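Local coordinates for CurF (Lyngbya majuscula, PDB 5DP2), which probably catalyses NADPH-dependent formation of the cyclopropane ring in curacin A biosynthesis, as a cyclopropanase belonging to the enoyl-acyl carrier protein reductases, at residues A[47-50]-A[51-54]; A[234-237]-A[238-241]. All coordinates share one frame; numbering follows the deposited sequence.

Contact 1: A[47-50]-A[51-54]. With NAP (NADP nicotinamide-adenine-dinucleotide phosphate), chain B.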
ATOM      1  N   PRO A  47      -7.494   0.439  -6.662  1.00  4.92           N
ATOM      2  CA  PRO A  47      -6.315   1.210  -7.012  1.00  5.34           C
ATOM      3  C   PRO A  47      -5.209   0.344  -7.582  1.00  5.28           C
ATOM      4  O   PRO A  47      -5.188  -0.879  -7.395  1.00  6.33           O
ATOM      5  CB  PRO A  47      -5.887   1.787  -5.679  1.00  5.64           C
ATOM      6  CG  PRO A  47      -6.228   0.678  -4.711  1.00  5.48           C
ATOM      7  CD  PRO A  47      -7.516   0.080  -5.217  1.00  5.20           C
ATOM      8  N   VAL A  48      -4.256   0.993  -8.262  1.00  5.63           N
ATOM      9  CA  VAL A  48      -3.028   0.341  -8.685  1.00  6.27           C
ATOM     10  C   VAL A  48      -1.976   0.458  -7.565  1.00  5.66           C
ATOM     11  O   VAL A  48      -1.813   1.529  -6.983  1.00  9.09           O
ATOM     12  CB  VAL A  48      -2.454   1.017  -9.957  1.00  7.52           C
ATOM     13  CG1 VAL A  48      -1.254   0.224 -10.486  1.00  8.71           C
ATOM     14  CG2 VAL A  48      -3.499   1.143 -11.049  1.00  8.65           C
ATOM     15  N   ASN A  49      -1.260  -0.622  -7.263  1.00  5.82           N
ATOM     16  CA  ASN A  49      -0.164  -0.578  -6.309  1.00  6.05           C
ATOM     17  C   ASN A  49       1.165  -0.736  -7.046  1.00  6.27           C
ATOM     18  O   ASN A  49       1.234  -1.385  -8.092  1.00  6.89           O
ATOM     19  CB  ASN A  49      -0.342  -1.657  -5.229  1.00  7.54           C
ATOM     20  CG  ASN A  49      -1.363  -1.201  -4.161  1.00  8.01           C
ATOM     21  OD1 ASN A  49      -1.014  -0.580  -3.139  1.00  9.87           O
ATOM     22  ND2 ASN A  49      -2.607  -1.405  -4.420  1.00  7.90           N
ATOM     23  N   PHE A  50       2.241  -0.175  -6.513  1.00  6.72           N
ATOM     24  CA  PHE A  50       3.514  -0.205  -7.205  1.00  7.30           C
ATOM     25  C   PHE A  50       3.992  -1.648  -7.443  1.00  7.26           C
ATOM     26  O   PHE A  50       4.553  -1.937  -8.513  1.00  8.45           O
ATOM     27  CB  PHE A  50       4.563   0.594  -6.431  1.00  8.82           C
ATOM     28  CG  PHE A  50       5.808   0.857  -7.203  1.00  9.96           C
ATOM     29  CD1 PHE A  50       5.786   1.745  -8.295  1.00 12.56           C
ATOM     30  CD2 PHE A  50       6.982   0.228  -6.866  1.00 11.59           C
ATOM     31  CE1 PHE A  50       6.947   1.999  -9.020  1.00 14.81           C
ATOM     32  CE2 PHE A  50       8.157   0.502  -7.564  1.00 15.14           C
ATOM     33  CZ  PHE A  50       8.131   1.380  -8.644  1.00 16.18           C
ATOM     34  N   ARG A  51       3.784  -2.563  -6.483  1.00  7.57           N
ATOM     35  CA  ARG A  51       4.124  -3.991  -6.685  1.00  8.86           C
ATOM     36  C   ARG A  51       3.571  -4.516  -7.984  1.00  7.34           C
ATOM     37  O   ARG A  51       4.198  -5.342  -8.653  1.00  7.08           O
ATOM     38  CB  ARG A  51       3.547  -4.871  -5.510  1.00  9.90           C
ATOM     39  CG  ARG A  51       3.692  -6.403  -5.695  1.00  9.79           C
ATOM     40  CD  ARG A  51       5.110  -6.913  -5.617  1.00 11.01           C
ATOM     41  NE  ARG A  51       5.602  -6.890  -4.255  1.00 11.80           N
ATOM     42  CZ  ARG A  51       5.423  -7.829  -3.301  1.00 10.23           C
ATOM     43  NH1 ARG A  51       4.729  -8.953  -3.540  1.00 11.85           N
ATOM     44  NH2 ARG A  51       5.945  -7.615  -2.110  1.00 12.15           N
ATOM     45  N   GLU A  52       2.354  -4.112  -8.311  1.00  6.40           N
ATOM     46  CA  GLU A  52       1.679  -4.636  -9.506  1.00  6.44           C
ATOM     47  C   GLU A  52       2.312  -4.129 -10.792  1.00  6.40           C
ATOM     48  O   GLU A  52       2.332  -4.859 -11.780  1.00  6.90           O
ATOM     49  CB  GLU A  52       0.201  -4.305  -9.432  1.00  6.73           C
ATOM     50  CG  GLU A  52      -0.455  -5.037  -8.252  1.00  7.72           C
ATOM     51  CD  GLU A  52      -1.834  -4.608  -7.899  1.00  7.47           C
ATOM     52  OE1 GLU A  52      -2.121  -3.389  -7.896  1.00  8.45           O
ATOM     53  OE2 GLU A  52      -2.635  -5.513  -7.555  1.00 13.54           O
ATOM     54  N   VAL A  53       2.818  -2.898 -10.799  1.00  7.23           N
ATOM     55  CA  VAL A  53       3.648  -2.427 -11.910  1.00  7.90           C
ATOM     56  C   VAL A  53       4.891  -3.316 -12.048  1.00  8.31           C
ATOM     57  O   VAL A  53       5.202  -3.796 -13.137  1.00  9.50           O
ATOM     58  CB  VAL A  53       4.025  -0.931 -11.712  1.00  8.91           C
ATOM     59  CG1 VAL A  53       5.010  -0.479 -12.773  1.00 11.80           C
ATOM     60  CG2 VAL A  53       2.780  -0.049 -11.733  1.00  9.80           C
ATOM     61  N   LEU A  54       5.576  -3.576 -10.936  1.00  8.22           N
ATOM     62  CA  LEU A  54       6.758  -4.436 -10.969  1.00  9.04           C
ATOM     63  C   LEU A  54       6.386  -5.840 -11.442  1.00  8.50           C
ATOM     64  O   LEU A  54       7.163  -6.493 -12.149  1.00  9.70           O
ATOM     65  CB  LEU A  54       7.422  -4.502  -9.585  1.00 10.10           C
ATOM     66  CG  LEU A  54       7.895  -3.195  -8.953  1.00 12.82           C
ATOM     67  CD1 LEU A  54       8.534  -3.496  -7.606  1.00 15.31           C
ATOM     68  CD2 LEU A  54       8.847  -2.451  -9.883  1.00 16.05           C
TER
HETATM   69  PA  NAP B 401       4.174   4.761  -4.491  0.91  5.73           P
HETATM   70  O1A NAP B 401       2.916   5.512  -4.765  0.91  5.89           O
HETATM   71  O2A NAP B 401       4.973   5.096  -3.285  0.91  7.21           O
HETATM   72  O5B NAP B 401       5.071   4.861  -5.810  0.91  6.09           O
HETATM   73  C5B NAP B 401       6.469   4.543  -5.784  0.91  6.88           C
HETATM   74  C4B NAP B 401       7.307   5.627  -5.142  0.91  6.87           C
HETATM   75  O4B NAP B 401       8.665   5.307  -5.335  0.91  8.01           O
HETATM   76  C3B NAP B 401       7.071   7.001  -5.698  0.91  7.47           C
HETATM   77  O3B NAP B 401       6.529   7.815  -4.656  0.91  8.85           O
HETATM   78  C2B NAP B 401       8.455   7.502  -6.154  0.91  6.26           C
HETATM   79  O2B NAP B 401       8.851   8.784  -5.759  0.91  6.50           O
HETATM   80  C1B NAP B 401       9.405   6.538  -5.470  0.91  6.89           C
HETATM   81  N9A NAP B 401      10.590   6.201  -6.248  0.91  7.20           N
HETATM   82  C8A NAP B 401      10.699   5.219  -7.208  0.91  9.94           C
HETATM   83  N7A NAP B 401      11.952   5.188  -7.717  0.91 11.23           N
HETATM   84  C5A NAP B 401      12.644   6.139  -7.073  0.91  8.87           C
HETATM   85  C6A NAP B 401      13.989   6.613  -7.125  0.91 10.50           C
HETATM   86  N6A NAP B 401      14.867   6.051  -7.980  0.91 14.12           N
HETATM   87  N1A NAP B 401      14.344   7.600  -6.313  0.91 10.48           N
HETATM   88  C2A NAP B 401      13.446   8.133  -5.477  0.91  8.65           C
HETATM   89  N3A NAP B 401      12.166   7.775  -5.336  0.91  6.87           N
HETATM   90  C4A NAP B 401      11.773   6.801  -6.142  0.91  6.92           C
HETATM   91  O3  NAP B 401       3.865   3.182  -4.461  0.91  5.81           O
HETATM   92  PN  NAP B 401       3.208   2.293  -3.302  0.91  5.26           P
HETATM   93  O1N NAP B 401       2.326   1.303  -3.958  0.91  5.57           O
HETATM   94  O2N NAP B 401       2.638   3.168  -2.223  0.91  6.92           O
HETATM   95  O5D NAP B 401       4.460   1.518  -2.772  0.91  7.01           O
HETATM   96  C5D NAP B 401       5.504   2.256  -2.095  0.91  8.65           C
HETATM   97  C4D NAP B 401       6.786   1.390  -2.017  0.91  8.42           C
HETATM   98  O4D NAP B 401       6.632   0.493  -0.948  0.91  9.49           O
HETATM   99  C3D NAP B 401       7.047   0.516  -3.249  0.91  9.11           C
HETATM  100  O3D NAP B 401       8.463   0.309  -3.350  0.91 12.73           O
HETATM  101  C2D NAP B 401       6.310  -0.758  -2.925  0.91  9.79           C
HETATM  102  O2D NAP B 401       6.875  -1.863  -3.636  0.91 14.82           O
HETATM  103  C1D NAP B 401       6.503  -0.854  -1.435  0.91  8.87           C
HETATM  104  N1N NAP B 401       5.449  -1.444  -0.581  0.91  8.67           N
HETATM  105  C2N NAP B 401       5.762  -2.453   0.263  0.91  8.23           C
HETATM  106  C3N NAP B 401       4.821  -3.040   1.104  0.91  8.37           C
HETATM  107  C7N NAP B 401       5.221  -4.148   2.016  0.91  8.67           C
HETATM  108  O7N NAP B 401       4.304  -4.730   2.554  0.91 11.10           O
HETATM  109  N7N NAP B 401       6.543  -4.419   2.190  0.91  9.26           N
HETATM  110  C4N NAP B 401       3.504  -2.570   1.076  0.91  9.36           C
HETATM  111  C5N NAP B 401       3.206  -1.531   0.204  0.91  9.48           C
HETATM  112  C6N NAP B 401       4.191  -0.971  -0.620  0.91  9.50           C
HETATM  113  P2B NAP B 401       8.303  10.139  -6.409  0.91  6.51           P
HETATM  114  O1X NAP B 401       6.838  10.252  -6.005  0.91  6.19           O
HETATM  115  O2X NAP B 401       9.178  11.182  -5.774  0.91  6.96           O
HETATM  116  O3X NAP B 401       8.472  10.010  -7.903  0.91  7.91           O
HETATM  117  O   HOH W   1      -4.206  -3.196  -6.227  1.00  8.37           O

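Contact 2: A[234-237]-A[238-241]. With NAP (NADP nicotinamide-adenine-dinucleotide phosphate), chain B.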
ATOM      1  N   LEU A 234      13.221   2.759  -0.533  1.00  6.20           N
ATOM      2  CA  LEU A 234      14.228   2.955  -1.589  1.00  7.17           C
ATOM      3  C   LEU A 234      15.453   2.129  -1.243  1.00  7.05           C
ATOM      4  O   LEU A 234      16.156   2.423  -0.270  1.00  7.78           O
ATOM      5  CB  LEU A 234      14.572   4.446  -1.712  1.00  8.41           C
ATOM      6  CG  LEU A 234      13.378   5.380  -1.955  1.00  9.11           C
ATOM      7  CD1 LEU A 234      13.836   6.829  -2.039  1.00 10.18           C
ATOM      8  CD2 LEU A 234      12.590   4.986  -3.194  1.00 10.09           C
ATOM      9  N   THR A 235      15.724   1.081  -2.038  1.00  7.58           N
ATOM     10  CA  THR A 235      16.732   0.095  -1.651  1.00  7.93           C
ATOM     11  C   THR A 235      17.920  -0.002  -2.602  1.00  8.11           C
ATOM     12  O   THR A 235      18.854  -0.732  -2.322  1.00  9.17           O
ATOM     13  CB  THR A 235      16.098  -1.295  -1.479  1.00  8.56           C
ATOM     14  OG1 THR A 235      15.570  -1.715  -2.737  1.00 10.85           O
ATOM     15  CG2 THR A 235      15.021  -1.281  -0.423  1.00 10.08           C
ATOM     16  N   HIS A 236      17.868   0.724  -3.711  1.00  8.39           N
ATOM     17  CA  HIS A 236      18.933   0.649  -4.718  1.00  9.04           C
ATOM     18  C   HIS A 236      20.152   1.463  -4.278  1.00  9.01           C
ATOM     19  O   HIS A 236      20.112   2.222  -3.300  1.00  8.77           O
ATOM     20  CB  HIS A 236      18.386   1.139  -6.060  1.00 10.65           C
ATOM     21  CG  HIS A 236      17.879   2.540  -6.016  1.00 10.32           C
ATOM     22  ND1 HIS A 236      16.690   2.879  -5.417  1.00 11.50           N
ATOM     23  CD2 HIS A 236      18.431   3.703  -6.444  1.00 11.62           C
ATOM     24  CE1 HIS A 236      16.509   4.183  -5.519  1.00 11.79           C
ATOM     25  NE2 HIS A 236      17.550   4.709  -6.139  1.00 13.13           N
ATOM     26  N   GLY A 237      21.248   1.305  -5.013  1.00 10.65           N
ATOM     27  CA  GLY A 237      22.433   2.111  -4.801  1.00 10.77           C
ATOM     28  C   GLY A 237      22.903   2.049  -3.357  1.00  9.56           C
ATOM     29  O   GLY A 237      22.949   0.971  -2.757  1.00 10.72           O
ATOM     30  N   GLU A 238      23.249   3.207  -2.798  1.00  9.00           N
ATOM     31  CA  GLU A 238      23.716   3.322  -1.426  1.00  9.53           C
ATOM     32  C   GLU A 238      22.615   3.769  -0.459  1.00  7.76           C
ATOM     33  O   GLU A 238      22.907   4.191   0.652  1.00  8.09           O
ATOM     34  CB  GLU A 238      24.906   4.275  -1.335  1.00 11.51           C
ATOM     35  CG  GLU A 238      26.112   3.793  -2.130  1.00 15.90           C
ATOM     36  CD  GLU A 238      27.313   4.694  -1.996  1.00 23.13           C
ATOM     37  OE1 GLU A 238      27.170   5.879  -1.625  1.00 32.07           O
ATOM     38  OE2 GLU A 238      28.413   4.215  -2.301  1.00 33.85           O
ATOM     39  N   TYR A 239      21.349   3.671  -0.873  1.00  7.43           N
ATOM     40  CA  TYR A 239      20.282   4.182  -0.026  1.00  7.06           C
ATOM     41  C   TYR A 239      20.198   3.471   1.319  1.00  6.69           C
ATOM     42  O   TYR A 239      19.955   4.144   2.337  1.00  7.17           O
ATOM     43  CB  TYR A 239      18.926   4.130  -0.760  1.00  7.22           C
ATOM     44  CG  TYR A 239      18.724   5.298  -1.711  1.00  7.56           C
ATOM     45  CD1 TYR A 239      19.380   5.374  -2.937  1.00  8.43           C
ATOM     46  CD2 TYR A 239      17.901   6.354  -1.363  1.00  8.34           C
ATOM     47  CE1 TYR A 239      19.211   6.461  -3.762  1.00  8.80           C
ATOM     48  CE2 TYR A 239      17.709   7.438  -2.191  1.00  8.43           C
ATOM     49  CZ  TYR A 239      18.380   7.499  -3.387  1.00  8.31           C
ATOM     50  OH  TYR A 239      18.224   8.548  -4.248  1.00 10.15           O
ATOM     51  N   ILE A 240      20.403   2.152   1.370  1.00  6.71           N
ATOM     52  CA  ILE A 240      20.284   1.445   2.656  1.00  6.46           C
ATOM     53  C   ILE A 240      21.385   1.903   3.629  1.00  6.37           C
ATOM     54  O   ILE A 240      21.078   2.338   4.729  1.00  6.86           O
ATOM     55  CB  ILE A 240      20.206  -0.070   2.466  1.00  7.00           C
ATOM     56  CG1 ILE A 240      18.888  -0.429   1.768  1.00  7.39           C
ATOM     57  CG2 ILE A 240      20.344  -0.772   3.815  1.00  7.20           C
ATOM     58  CD1 ILE A 240      18.817  -1.861   1.288  1.00  8.13           C
ATOM     59  N   PRO A 241      22.689   1.815   3.266  1.00  6.88           N
ATOM     60  CA  PRO A 241      23.697   2.221   4.237  1.00  7.38           C
ATOM     61  C   PRO A 241      23.624   3.711   4.602  1.00  6.89           C
ATOM     62  O   PRO A 241      23.907   4.078   5.746  1.00  7.95           O
ATOM     63  CB  PRO A 241      25.034   1.845   3.566  1.00  8.03           C
ATOM     64  CG  PRO A 241      24.699   1.730   2.102  1.00  8.56           C
ATOM     65  CD  PRO A 241      23.298   1.181   2.080  1.00  7.70           C
TER
HETATM   66  PA  NAP B 401       4.174   4.761  -4.491  0.91  5.73           P
HETATM   67  O1A NAP B 401       2.916   5.512  -4.765  0.91  5.89           O
HETATM   68  O2A NAP B 401       4.973   5.096  -3.285  0.91  7.21           O
HETATM   69  O5B NAP B 401       5.071   4.861  -5.810  0.91  6.09           O
HETATM   70  C5B NAP B 401       6.469   4.543  -5.784  0.91  6.88           C
HETATM   71  C4B NAP B 401       7.307   5.627  -5.142  0.91  6.87           C
HETATM   72  O4B NAP B 401       8.665   5.307  -5.335  0.91  8.01           O
HETATM   73  C3B NAP B 401       7.071   7.001  -5.698  0.91  7.47           C
HETATM   74  O3B NAP B 401       6.529   7.815  -4.656  0.91  8.85           O
HETATM   75  C2B NAP B 401       8.455   7.502  -6.154  0.91  6.26           C
HETATM   76  O2B NAP B 401       8.851   8.784  -5.759  0.91  6.50           O
HETATM   77  C1B NAP B 401       9.405   6.538  -5.470  0.91  6.89           C
HETATM   78  N9A NAP B 401      10.590   6.201  -6.248  0.91  7.20           N
HETATM   79  C8A NAP B 401      10.699   5.219  -7.208  0.91  9.94           C
HETATM   80  N7A NAP B 401      11.952   5.188  -7.717  0.91 11.23           N
HETATM   81  C5A NAP B 401      12.644   6.139  -7.073  0.91  8.87           C
HETATM   82  C6A NAP B 401      13.989   6.613  -7.125  0.91 10.50           C
HETATM   83  N6A NAP B 401      14.867   6.051  -7.980  0.91 14.12           N
HETATM   84  N1A NAP B 401      14.344   7.600  -6.313  0.91 10.48           N
HETATM   85  C2A NAP B 401      13.446   8.133  -5.477  0.91  8.65           C
HETATM   86  N3A NAP B 401      12.166   7.775  -5.336  0.91  6.87           N
HETATM   87  C4A NAP B 401      11.773   6.801  -6.142  0.91  6.92           C
HETATM   88  O3  NAP B 401       3.865   3.182  -4.461  0.91  5.81           O
HETATM   89  PN  NAP B 401       3.208   2.293  -3.302  0.91  5.26           P
HETATM   90  O1N NAP B 401       2.326   1.303  -3.958  0.91  5.57           O
HETATM   91  O2N NAP B 401       2.638   3.168  -2.223  0.91  6.92           O
HETATM   92  O5D NAP B 401       4.460   1.518  -2.772  0.91  7.01           O
HETATM   93  C5D NAP B 401       5.504   2.256  -2.095  0.91  8.65           C
HETATM   94  C4D NAP B 401       6.786   1.390  -2.017  0.91  8.42           C
HETATM   95  O4D NAP B 401       6.632   0.493  -0.948  0.91  9.49           O
HETATM   96  C3D NAP B 401       7.047   0.516  -3.249  0.91  9.11           C
HETATM   97  O3D NAP B 401       8.463   0.309  -3.350  0.91 12.73           O
HETATM   98  C2D NAP B 401       6.310  -0.758  -2.925  0.91  9.79           C
HETATM   99  O2D NAP B 401       6.875  -1.863  -3.636  0.91 14.82           O
HETATM  100  C1D NAP B 401       6.503  -0.854  -1.435  0.91  8.87           C
HETATM  101  N1N NAP B 401       5.449  -1.444  -0.581  0.91  8.67           N
HETATM  102  C2N NAP B 401       5.762  -2.453   0.263  0.91  8.23           C
HETATM  103  C3N NAP B 401       4.821  -3.040   1.104  0.91  8.37           C
HETATM  104  C7N NAP B 401       5.221  -4.148   2.016  0.91  8.67           C
HETATM  105  O7N NAP B 401       4.304  -4.730   2.554  0.91 11.10           O
HETATM  106  N7N NAP B 401       6.543  -4.419   2.190  0.91  9.26           N
HETATM  107  C4N NAP B 401       3.504  -2.570   1.076  0.91  9.36           C
HETATM  108  C5N NAP B 401       3.206  -1.531   0.204  0.91  9.48           C
HETATM  109  C6N NAP B 401       4.191  -0.971  -0.620  0.91  9.50           C
HETATM  110  P2B NAP B 401       8.303  10.139  -6.409  0.91  6.51           P
HETATM  111  O1X NAP B 401       6.838  10.252  -6.005  0.91  6.19           O
HETATM  112  O2X NAP B 401       9.178  11.182  -5.774  0.91  6.96           O
HETATM  113  O3X NAP B 401       8.472  10.010  -7.903  0.91  7.91           O
HETATM  114  O   HOH W   2      21.059   0.265  -0.808  1.00  8.85           O
HETATM  115  O   HOH W   3      17.119   7.490  -6.495  1.00 15.95           O

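Contact 1: A[47-50]-A[51-54]
Phe50 meets Leu54 one helical turn further on and also the NADP, and so joins the start of a helix to the cofactor. Its CE2 lies 3.8 Å from Leu54 CD2, the two side chains crossing at a slant. NADP C5B sits over one ring face, displaced toward the rim, while ring atom CD2 touches NADP C3D at 3.6 Å and the in-plane edge meets O2D. With CG anti to the backbone N (chi1 -168°), the ring is swung clear of its own amide, which donates to the nicotinamide-side phosphate: Phe50 N to NADP O1N is 3.0 Å and nearly straight at 170°. Replacing Phe50 with an alanine would probably open a gap between the NADP riboses and Leu54, leaving the C5B and C3D carbons without their aromatic neighbour.

This is the junction where strand 39-48 of the GroES-like domain passes into helix 50-57, with Asn49 as N-cap. The capping is half of a capping box: Asn49 N donates to Glu52 OE1 at 3.0 Å, on the anti side of the carboxylate, but the Asn49 side chain does not return the bond. Instead, Glu52 N turns to the Asn49 backbone carbonyl, 3.0 Å from Asn49 O and above the carbonyl plane, a bent first-turn bond. Further along, Leu54 N bonds to Phe50 O at 3.1 Å.

A second shell fixes the cap. One water donates to Glu52 OE1, at 2.7 Å, and to Pro47 O, and accepts from Asn49 ND2, so OE1 is gripped twice. Glu52 OE2 takes the amide of Gly81. The Asn49 amide is engaged by Glu83 and Lys336, while Val48 CG1 packs 4.2 Å from Val53 CG2 and both valines touch helix 321-329.

Contact 2: A[234-237]-A[238-241]
The adenine end of the NADP pocket is bordered by the loop that leaves strand 227-232 of the Rossmann-type domain, where a type II' beta turn from His236 to Tyr239 brings two aromatic rings together. Tyr239 N closes the turn on His236 O at 3.1 Å, with the donor in the carbonyl plane, and helix 239-245 starts at once. Gly237 occupies the second turn position with a positive phi of 54°, which favours glycine; a side chain there would run into Glu238 N.

The two side chains lie alongside each other and point the same way. Their planes are inclined at 37°, an oblique pairing in which Tyr239 CE1 comes to 3.4 Å from His236 NE2. What brings the imidazole round to the tyrosine is its first torsion (chi1 59°), which sets CG between the backbone N and the carbonyl carbon. The same ring presents CE1 to NADP N6A, 3.5 Å away. On the same side of the tyrosine ring, further round, Leu234 CB approaches Tyr239 CD2 obliquely at 3.9 Å, and the Leu234 methyl CD2 reaches NADP N3A at 3.5 Å, so one leucine packs against both the tyrosine and the adenine.

On the helix side of the turn, the end of the Ile240 side chain, CD1, rests on Thr235 CB, and a water links Ile240 N to the Thr235 and Gly237 carbonyls. Thr235 OG1 is held by Leu259 O.

At the polar tips, a single water donates to Tyr239 OH at 2.7 Å, lies in the plane of the imidazole 2.8 Å from His236 NE2, and accepts a weak bond from NADP N6A. With its own proton directed to Ser209 O, the hydroxyl acts as acceptor toward this water, which would help orient the water with a lone pair toward N6A; Leu234 and the His236 ring add van der Waals contact.

Followed from the N terminus, the chain reaches contact 1 first, where strand 39-48 of the GroES-like part turns directly into helix 50-57. It then adds further strands of the mixed sheet, between 83 and 126, and enters the Rossmann-type parallel sheet at 161-164, before contact 2, at 234-241, forms the short turn between strand 227-232 and helix 239-245. Each contact closes only its own turn, and the two follow in series, neither enclosing nor crossing the other. Contacts 1 and 2 have centres 21 Å apart and nearest atoms about 8 Å apart. NADP spans the interval: contact 1 serves its nicotinamide-side phosphate and riboses, contact 2 its adenine, tying the two parts of the fold together.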